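Side-chain contacts in glucose-1-phosphate uridylyltransferase (Sphingomonas elodea, PDB 2UX8), which probably catalyses the transfer of a uridylyl group from UTP to alpha-D-glucose 1-phosphate, yielding UDP-alpha-D-glucose and diphosphate: residues L40-R45 with L275-S280; D76-A81 with G106-V111; P134-L139 with G149-M154. One frame throughout, in Å; residues are numbered along the deposited sequence.

Interaction 1 of 3, residues L40-R45 with L275-S280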
loop_
_atom_site.group_PDB
_atom_site.type_symbol
_atom_site.label_atom_id
_atom_site.label_comp_id
_atom_site.label_asym_id
_atom_site.label_seq_id
_atom_site.Cartn_x
_atom_site.Cartn_y
_atom_site.Cartn_z
ATOM N N LEU C 40 12.414 -10.636 5.891
ATOM C CA LEU C 40 13.864 -10.546 6.023
ATOM C C LEU C 40 14.441 -11.702 5.230
ATOM O O LEU C 40 13.929 -12.823 5.270
ATOM C CB LEU C 40 14.311 -10.622 7.485
ATOM C CG LEU C 40 13.923 -9.424 8.359
ATOM C CD1 LEU C 40 14.679 -9.485 9.673
ATOM C CD2 LEU C 40 14.257 -8.135 7.644
ATOM N N PRO C 41 15.510 -11.440 4.484
ATOM C CA PRO C 41 16.141 -12.478 3.661
ATOM C C PRO C 41 17.196 -13.349 4.301
ATOM O O PRO C 41 18.012 -12.867 5.088
ATOM C CB PRO C 41 16.736 -11.681 2.512
ATOM C CG PRO C 41 17.204 -10.421 3.229
ATOM C CD PRO C 41 16.073 -10.108 4.198
ATOM N N VAL C 42 17.173 -14.638 3.975
ATOM C CA VAL C 42 18.231 -15.465 4.472
ATOM C C VAL C 42 19.370 -15.411 3.470
ATOM O O VAL C 42 20.433 -15.622 3.847
ATOM C CB VAL C 42 17.847 -16.915 4.774
ATOM C CG1 VAL C 42 19.108 -17.749 4.939
ATOM C CG2 VAL C 42 17.086 -16.970 6.089
ATOM N N VAL C 43 19.235 -15.164 2.199
ATOM C CA VAL C 43 20.476 -15.011 1.437
ATOM C C VAL C 43 19.908 -14.221 0.308
ATOM O O VAL C 43 20.298 -13.101 0.021
ATOM C CB VAL C 43 21.059 -16.345 0.901
ATOM C CG1 VAL C 43 22.050 -16.049 -0.192
ATOM C CG2 VAL C 43 21.778 -17.106 2.009
ATOM N N ASP C 44 18.914 -14.821 -0.307
ATOM C CA ASP C 44 18.255 -14.172 -1.401
ATOM C C ASP C 44 16.777 -14.470 -1.434
ATOM O O ASP C 44 16.100 -14.126 -2.394
ATOM C CB ASP C 44 18.913 -14.536 -2.729
ATOM C CG ASP C 44 19.107 -16.011 -2.894
ATOM O OD1 ASP C 44 18.830 -16.739 -1.939
ATOM O OD2 ASP C 44 19.542 -16.447 -3.970
ATOM N N ARG C 45 16.279 -15.122 -0.390
ATOM C CA ARG C 45 14.857 -15.405 -0.297
ATOM C C ARG C 45 14.368 -14.996 1.080
ATOM O O ARG C 45 15.092 -15.114 2.068
ATOM C CB ARG C 45 14.538 -16.896 -0.491
ATOM C CG ARG C 45 15.634 -17.725 -1.094
ATOM C CD ARG C 45 15.129 -19.106 -1.437
ATOM N NE ARG C 45 14.605 -19.170 -2.793
ATOM C CZ ARG C 45 13.516 -19.842 -3.132
ATOM N NH1 ARG C 45 12.846 -20.491 -2.210
ATOM N NH2 ARG C 45 13.099 -19.886 -4.384
ATOM N N LEU C 275 24.847 -17.263 7.127
ATOM C CA LEU C 275 26.173 -17.801 6.921
ATOM C C LEU C 275 26.120 -19.257 6.457
ATOM O O LEU C 275 26.805 -19.657 5.505
ATOM C CB LEU C 275 26.963 -17.696 8.220
ATOM C CG LEU C 275 28.333 -18.351 8.208
ATOM C CD1 LEU C 275 29.147 -17.801 7.051
ATOM C CD2 LEU C 275 29.011 -18.098 9.538
ATOM N N ALA C 276 25.300 -20.042 7.147
ATOM C CA ALA C 276 25.142 -21.451 6.840
ATOM C C ALA C 276 24.716 -21.660 5.404
ATOM O O ALA C 276 25.314 -22.443 4.678
ATOM C CB ALA C 276 24.121 -22.078 7.778
ATOM N N VAL C 277 23.670 -20.959 4.995
ATOM C CA VAL C 277 23.164 -21.093 3.636
ATOM C C VAL C 277 24.172 -20.603 2.606
ATOM O O VAL C 277 24.328 -21.209 1.558
ATOM C CB VAL C 277 21.827 -20.330 3.475
ATOM C CG1 VAL C 277 21.296 -20.459 2.051
ATOM C CG2 VAL C 277 20.814 -20.877 4.468
ATOM N N ALA C 278 24.860 -19.509 2.900
ATOM C CA ALA C 278 25.849 -18.989 1.966
ATOM C C ALA C 278 26.989 -19.997 1.800
ATOM O O ALA C 278 27.517 -20.146 0.707
ATOM C CB ALA C 278 26.383 -17.640 2.447
ATOM N N LEU C 279 27.367 -20.694 2.869
ATOM C CA LEU C 279 28.449 -21.677 2.761
ATOM C C LEU C 279 28.032 -22.873 1.918
ATOM O O LEU C 279 28.878 -23.599 1.395
ATOM C CB LEU C 279 28.885 -22.180 4.134
ATOM C CG LEU C 279 29.677 -21.174 4.953
ATOM C CD1 LEU C 279 30.026 -21.802 6.289
ATOM C CD2 LEU C 279 30.933 -20.757 4.191
ATOM N N SER C 280 26.727 -23.073 1.779
ATOM C CA SER C 280 26.218 -24.193 1.005
ATOM C C SER C 280 26.000 -23.818 -0.457
ATOM O O SER C 280 25.603 -24.656 -1.266
ATOM C CB SER C 280 24.898 -24.697 1.595
ATOM O OG SER C 280 23.817 -23.896 1.160
#
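Val277, on helix 267-279, sends its two methyls to two consecutive valines of the loop 40-45. CG2 of Val277 meets CG1 of Val42 at 3.6 Å, and CG1 of Val277 meets CG2 of Val43 at 3.4 Å. The fork between these methyls is engaged as well, because CB of Val277 is 3.5 Å from CG2 of Val43. With chi1 at 180°, CG1 of Val277 stands opposite the backbone N and CG2 lies next to it, which splits the branches between the two loop residues.

The loop valines use different branches although their rotamers are nearly the same: Val42 offers CG1, the methyl anti to its backbone N, and Val43 offers CG2, the one beside it. Val42 lies at about a right angle to Val277, whereas Val43 meets it obliquely. Val43 also has its CB directed at the helix, and its CG2 comes 4.0 Å from the backbone N of Ala278. Its CA is 6.7 Å from that of Ala278, the shortest such spacing here.

The loop turns back on itself through a 2.9 Å bond from Val42 N to Arg45 O. The carbonyl O of Val277 accepts from both Ser280 OG, at 2.8 Å, and Ser280 N.

Tyr50 of helix 47-57 and Phe143 touch both Val42 and Val277, so both aromatic side chains lie against the same pair of valines. Ala278 packs on Ile271 of the second subunit. All four touching residues are buried, and the side-chain contacts between the segments are all between apolar groups. The valine contact is therefore non-directional and probably driven by exclusion of water, while a salt bridge from Asp44 OD1 to Arg281, which also touches Val43, adds a directional tie at its margin.

Interaction 2 of 3, residues D76-A81 with G106-V111; sequences DHFDIA and GNIAYV
A beta-alpha-beta crossover joins the parallel strands 62-67 and 108-112 in the alpha/beta sheet of this GT-A-type nucleotidyltransferase. Phe78, in the connection that contains helix 72-77, here packs on Ile108 and Tyr110 of the second strand. Ile108 and Tyr110, two apart on that strand, both direct their CB toward Phe78, as expected for one face of a strand. Ile108 does most of the touching: its CD1 lies 3.7 Å from Phe78 CB and 3.8 Å from Phe78 CG, and the two side chains meet at about a right angle. One face of the Phe78 ring carries His77 CD2, which lies 3.5 Å above the plane and over the ring centre. Phe65 of strand 62-67 meets the Phe78 ring edge-to-face, while Ile48 and Val52 of helix 47-57 touch Phe78 as well. Strand 108-112 also pairs antiparallel with a strand of the third subunit, and Asp76 and Asp79 form salt bridges with Arg112 of that subunit. Tyr110 reaches Phe78 through its hydroxyl, with OH 4.1 Å from Phe78 CB.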
loop_
_atom_site.group_PDB
_atom_site.type_symbol
_atom_site.label_atom_id
_atom_site.label_comp_id
_atom_site.label_asym_id
_atom_site.label_seq_id
_atom_site.Cartn_x
_atom_site.Cartn_y
_atom_site.Cartn_z
ATOM N N ASP C 76 2.354 -9.043 -2.302
ATOM C CA ASP C 76 2.912 -8.773 -3.611
ATOM C C ASP C 76 3.969 -9.786 -4.003
ATOM O O ASP C 76 4.095 -10.148 -5.176
ATOM C CB ASP C 76 3.504 -7.373 -3.641
ATOM C CG ASP C 76 2.463 -6.308 -3.414
ATOM O OD1 ASP C 76 1.318 -6.506 -3.864
ATOM O OD2 ASP C 76 2.781 -5.271 -2.801
ATOM N N HIS C 77 4.720 -10.247 -3.012
ATOM C CA HIS C 77 5.769 -11.212 -3.260
ATOM C C HIS C 77 5.264 -12.481 -3.947
ATOM O O HIS C 77 5.986 -13.081 -4.738
ATOM C CB HIS C 77 6.454 -11.590 -1.950
ATOM C CG HIS C 77 7.557 -12.582 -2.125
ATOM N ND1 HIS C 77 8.829 -12.218 -2.513
ATOM C CD2 HIS C 77 7.562 -13.933 -2.033
ATOM C CE1 HIS C 77 9.571 -13.302 -2.652
ATOM N NE2 HIS C 77 8.827 -14.355 -2.368
ATOM N N PHE C 78 4.033 -12.886 -3.648
ATOM C CA PHE C 78 3.494 -14.103 -4.234
ATOM C C PHE C 78 2.525 -13.872 -5.374
ATOM O O PHE C 78 1.661 -14.699 -5.647
ATOM C CB PHE C 78 2.828 -14.964 -3.160
ATOM C CG PHE C 78 3.783 -15.497 -2.133
ATOM C CD1 PHE C 78 4.043 -14.790 -0.968
ATOM C CD2 PHE C 78 4.452 -16.699 -2.348
ATOM C CE1 PHE C 78 4.962 -15.269 -0.022
ATOM C CE2 PHE C 78 5.369 -17.187 -1.417
ATOM C CZ PHE C 78 5.625 -16.470 -0.249
ATOM N N ASP C 79 2.673 -12.746 -6.050
ATOM C CA ASP C 79 1.810 -12.431 -7.173
ATOM C C ASP C 79 2.749 -12.112 -8.337
ATOM O O ASP C 79 3.967 -12.117 -8.178
ATOM C CB ASP C 79 0.934 -11.222 -6.806
ATOM C CG ASP C 79 -0.290 -11.085 -7.697
ATOM O OD1 ASP C 79 -0.529 -11.974 -8.542
ATOM O OD2 ASP C 79 -1.021 -10.085 -7.544
ATOM N N ILE C 80 2.201 -11.849 -9.509
ATOM C CA ILE C 80 3.042 -11.512 -10.642
ATOM C C ILE C 80 3.606 -10.107 -10.457
ATOM O O ILE C 80 2.870 -9.164 -10.165
ATOM C CB ILE C 80 2.237 -11.571 -11.934
ATOM C CG1 ILE C 80 1.753 -13.006 -12.148
ATOM C CG2 ILE C 80 3.070 -11.060 -13.088
ATOM C CD1 ILE C 80 0.881 -13.191 -13.355
ATOM N N ALA C 81 4.920 -9.981 -10.597
ATOM C CA ALA C 81 5.590 -8.695 -10.471
ATOM C C ALA C 81 5.654 -8.175 -11.900
ATOM O O ALA C 81 6.691 -8.244 -12.570
ATOM C CB ALA C 81 6.979 -8.889 -9.905
ATOM N N GLY C 106 -5.582 -18.597 -6.323
ATOM C CA GLY C 106 -6.442 -19.178 -5.310
ATOM C C GLY C 106 -5.711 -20.036 -4.292
ATOM O O GLY C 106 -6.223 -20.258 -3.195
ATOM N N ASN C 107 -4.516 -20.515 -4.635
ATOM C CA ASN C 107 -3.756 -21.361 -3.713
ATOM C C ASN C 107 -3.152 -20.617 -2.530
ATOM O O ASN C 107 -2.575 -21.229 -1.628
ATOM C CB ASN C 107 -2.659 -22.131 -4.453
ATOM C CG ASN C 107 -3.218 -23.254 -5.311
ATOM O OD1 ASN C 107 -4.330 -23.731 -5.092
ATOM N ND2 ASN C 107 -2.439 -23.693 -6.282
ATOM N N ILE C 108 -3.275 -19.296 -2.540
ATOM C CA ILE C 108 -2.777 -18.496 -1.437
ATOM C C ILE C 108 -3.883 -17.544 -1.039
ATOM O O ILE C 108 -4.295 -16.707 -1.828
ATOM C CB ILE C 108 -1.539 -17.689 -1.816
ATOM C CG1 ILE C 108 -0.380 -18.648 -2.134
ATOM C CG2 ILE C 108 -1.190 -16.745 -0.678
ATOM C CD1 ILE C 108 0.987 -18.011 -2.146
ATOM N N ALA C 109 -4.378 -17.693 0.185
ATOM C CA ALA C 109 -5.455 -16.852 0.675
ATOM C C ALA C 109 -4.973 -16.056 1.874
ATOM O O ALA C 109 -4.151 -16.539 2.652
ATOM C CB ALA C 109 -6.642 -17.712 1.049
ATOM N N TYR C 110 -5.475 -14.829 2.006
ATOM C CA TYR C 110 -5.104 -13.951 3.114
ATOM C C TYR C 110 -6.305 -13.564 3.959
ATOM O O TYR C 110 -7.401 -13.357 3.434
ATOM C CB TYR C 110 -4.485 -12.640 2.620
ATOM C CG TYR C 110 -3.345 -12.779 1.659
ATOM C CD1 TYR C 110 -3.573 -13.059 0.317
ATOM C CD2 TYR C 110 -2.028 -12.634 2.090
ATOM C CE1 TYR C 110 -2.505 -13.196 -0.582
ATOM C CE2 TYR C 110 -0.953 -12.767 1.205
ATOM C CZ TYR C 110 -1.197 -13.047 -0.129
ATOM O OH TYR C 110 -0.140 -13.163 -1.007
ATOM N N VAL C 111 -6.089 -13.464 5.266
ATOM C CA VAL C 111 -7.129 -13.029 6.184
ATOM C C VAL C 111 -6.448 -12.169 7.226
ATOM O O VAL C 111 -5.392 -12.529 7.743
ATOM C CB VAL C 111 -7.849 -14.192 6.875
ATOM C CG1 VAL C 111 -8.537 -15.031 5.837
ATOM C CG2 VAL C 111 -6.878 -15.017 7.700
#

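Interaction 3 of 3, residues P134-L139 with G149-M154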
loop_
_atom_site.group_PDB
_atom_site.type_symbol
_atom_site.label_atom_id
_atom_site.label_comp_id
_atom_site.label_asym_id
_atom_site.label_seq_id
_atom_site.Cartn_x
_atom_site.Cartn_y
_atom_site.Cartn_z
ATOM N N PRO C 134 -7.546 -31.696 8.104
ATOM C CA PRO C 134 -6.366 -31.593 8.960
ATOM C C PRO C 134 -5.557 -30.440 8.350
ATOM O O PRO C 134 -5.679 -30.165 7.159
ATOM C CB PRO C 134 -5.707 -32.962 8.791
ATOM C CG PRO C 134 -6.160 -33.397 7.434
ATOM C CD PRO C 134 -7.591 -32.992 7.406
ATOM N N PHE C 135 -4.755 -29.749 9.145
ATOM C CA PHE C 135 -3.999 -28.635 8.594
ATOM C C PHE C 135 -2.612 -28.520 9.201
ATOM O O PHE C 135 -2.362 -29.049 10.279
ATOM C CB PHE C 135 -4.786 -27.331 8.803
ATOM C CG PHE C 135 -5.067 -27.022 10.242
ATOM C CD1 PHE C 135 -4.290 -26.101 10.935
ATOM C CD2 PHE C 135 -6.081 -27.692 10.924
ATOM C CE1 PHE C 135 -4.518 -25.849 12.296
ATOM C CE2 PHE C 135 -6.316 -27.454 12.267
ATOM C CZ PHE C 135 -5.530 -26.527 12.960
ATOM N N ALA C 136 -1.719 -27.837 8.490
ATOM C CA ALA C 136 -0.355 -27.614 8.951
ATOM C C ALA C 136 -0.215 -26.163 9.431
ATOM O O ALA C 136 -1.031 -25.305 9.095
ATOM C CB ALA C 136 0.622 -27.876 7.815
ATOM N N VAL C 137 0.813 -25.900 10.223
ATOM C CA VAL C 137 1.068 -24.560 10.718
ATOM C C VAL C 137 2.575 -24.381 10.710
ATOM O O VAL C 137 3.306 -25.212 11.257
ATOM C CB VAL C 137 0.528 -24.367 12.151
ATOM C CG1 VAL C 137 0.976 -23.024 12.700
ATOM C CG2 VAL C 137 -0.992 -24.451 12.149
ATOM N N LEU C 138 3.040 -23.310 10.071
ATOM C CA LEU C 138 4.471 -23.050 9.995
ATOM C C LEU C 138 4.815 -21.636 10.434
ATOM O O LEU C 138 4.251 -20.656 9.950
ATOM C CB LEU C 138 4.996 -23.287 8.569
ATOM C CG LEU C 138 4.747 -24.660 7.928
ATOM C CD1 LEU C 138 3.332 -24.733 7.398
ATOM C CD2 LEU C 138 5.728 -24.895 6.799
ATOM N N LEU C 139 5.747 -21.547 11.370
ATOM C CA LEU C 139 6.193 -20.267 11.864
ATOM C C LEU C 139 7.514 -19.998 11.145
ATOM O O LEU C 139 8.542 -20.585 11.478
ATOM C CB LEU C 139 6.403 -20.344 13.378
ATOM C CG LEU C 139 5.384 -21.123 14.227
ATOM C CD1 LEU C 139 5.686 -20.886 15.714
ATOM C CD2 LEU C 139 3.973 -20.698 13.907
ATOM N N GLY C 149 12.650 -31.076 3.544
ATOM C CA GLY C 149 12.276 -29.993 4.427
ATOM C C GLY C 149 11.544 -30.567 5.615
ATOM O O GLY C 149 10.960 -31.645 5.533
ATOM N N CYS C 150 11.577 -29.854 6.726
ATOM C CA CYS C 150 10.910 -30.296 7.932
ATOM C C CYS C 150 9.473 -30.772 7.724
ATOM O O CYS C 150 9.091 -31.839 8.203
ATOM C CB CYS C 150 10.933 -29.178 8.959
ATOM S SG CYS C 150 10.498 -29.708 10.615
ATOM N N LEU C 151 8.669 -30.005 7.003
ATOM C CA LEU C 151 7.282 -30.408 6.803
ATOM C C LEU C 151 7.145 -31.721 6.040
ATOM O O LEU C 151 6.253 -32.522 6.334
ATOM C CB LEU C 151 6.510 -29.292 6.099
ATOM C CG LEU C 151 5.144 -28.890 6.675
ATOM C CD1 LEU C 151 4.028 -29.534 5.874
ATOM C CD2 LEU C 151 5.065 -29.250 8.158
ATOM N N LYS C 152 8.021 -31.945 5.064
ATOM C CA LYS C 152 7.969 -33.183 4.299
ATOM C C LYS C 152 8.307 -34.362 5.209
ATOM O O LYS C 152 7.625 -35.379 5.180
ATOM C CB LYS C 152 8.938 -33.143 3.114
ATOM C CG LYS C 152 8.916 -34.422 2.281
ATOM C CD LYS C 152 7.515 -34.686 1.734
ATOM C CE LYS C 152 7.304 -36.138 1.322
ATOM N NZ LYS C 152 8.252 -36.581 0.276
ATOM N N GLN C 153 9.350 -34.228 6.023
ATOM C CA GLN C 153 9.715 -35.298 6.941
ATOM C C GLN C 153 8.533 -35.586 7.852
ATOM O O GLN C 153 8.223 -36.740 8.146
ATOM C CB GLN C 153 10.921 -34.897 7.787
ATOM C CG GLN C 153 12.154 -34.582 6.963
ATOM C CD GLN C 153 13.392 -34.334 7.800
ATOM O OE1 GLN C 153 14.391 -33.825 7.304
ATOM N NE2 GLN C 153 13.336 -34.699 9.071
ATOM N N MET C 154 7.858 -34.527 8.279
ATOM C CA MET C 154 6.713 -34.660 9.164
ATOM C C MET C 154 5.516 -35.321 8.515
ATOM O O MET C 154 4.844 -36.153 9.139
ATOM C CB MET C 154 6.303 -33.295 9.707
ATOM C CG MET C 154 7.110 -32.877 10.914
ATOM S SD MET C 154 6.612 -31.295 11.560
ATOM C CE MET C 154 5.160 -31.718 12.462
#
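Ala136 is the first residue along 134-139 to meet the helix: its CB, directed at segment 149-154, lies 4.3 Å from CD1 of Leu151. The CA atoms of this pair are 8.4 Å apart, a spacing that one small side chain and one leucine bridge. Val137 then turns its CB away, to the other face of the strand, where it packs on Tyr216. Leu138 faces the helix again. Its chi1 of -56° puts CG opposite the carbonyl carbon and beside the backbone N, and its CD2 reaches CG of Leu151 at 4.0 Å, the two leucines meeting at about a right angle. Leu151 thus spans two strand residues, giving its branch point to Leu138 and a methyl to Ala136. Leu139, next along, is part of the glucose 1-phosphate pocket and touches the ligand. On the helix side, Gly149 occupies the N-cap position, and its O accepts from Gln153 N at 3.1 Å. Glu57 and Glu54 of helix 47-57 accept from the N atoms of Gly149 and Leu151 respectively. The N-terminal end of helix 150-161 is thus joined to helix 47-57, and Leu151 packs on strand 135-138, which is hydrogen-bonded between strand 16-21 on one side and strand 215-218 on the other.

Helix 47-57 is common to the surroundings of all three contacts: Tyr50 touches interaction 1, Ile48 and Val52 touch interaction 2, and Glu54 touches interaction 3. The contacts themselves remain separate, with centres 20 to 23 Å apart. Interactions 1 and 2 come closest, at about 6 Å between nearest atoms, and both touch the second subunit. Interactions 2 and 3 reach the same sheet, about 11 Å apart at their nearest atoms. Interaction 3 adjoins the ligand site: Leu139 touches the bound glucose 1-phosphate, and the side chain of Leu138 is about 11 Å from it. In interaction 1, the side chain of Val42 is about 11 Å from that of Asp142, which binds this ligand. Interaction 2 lies away from that site.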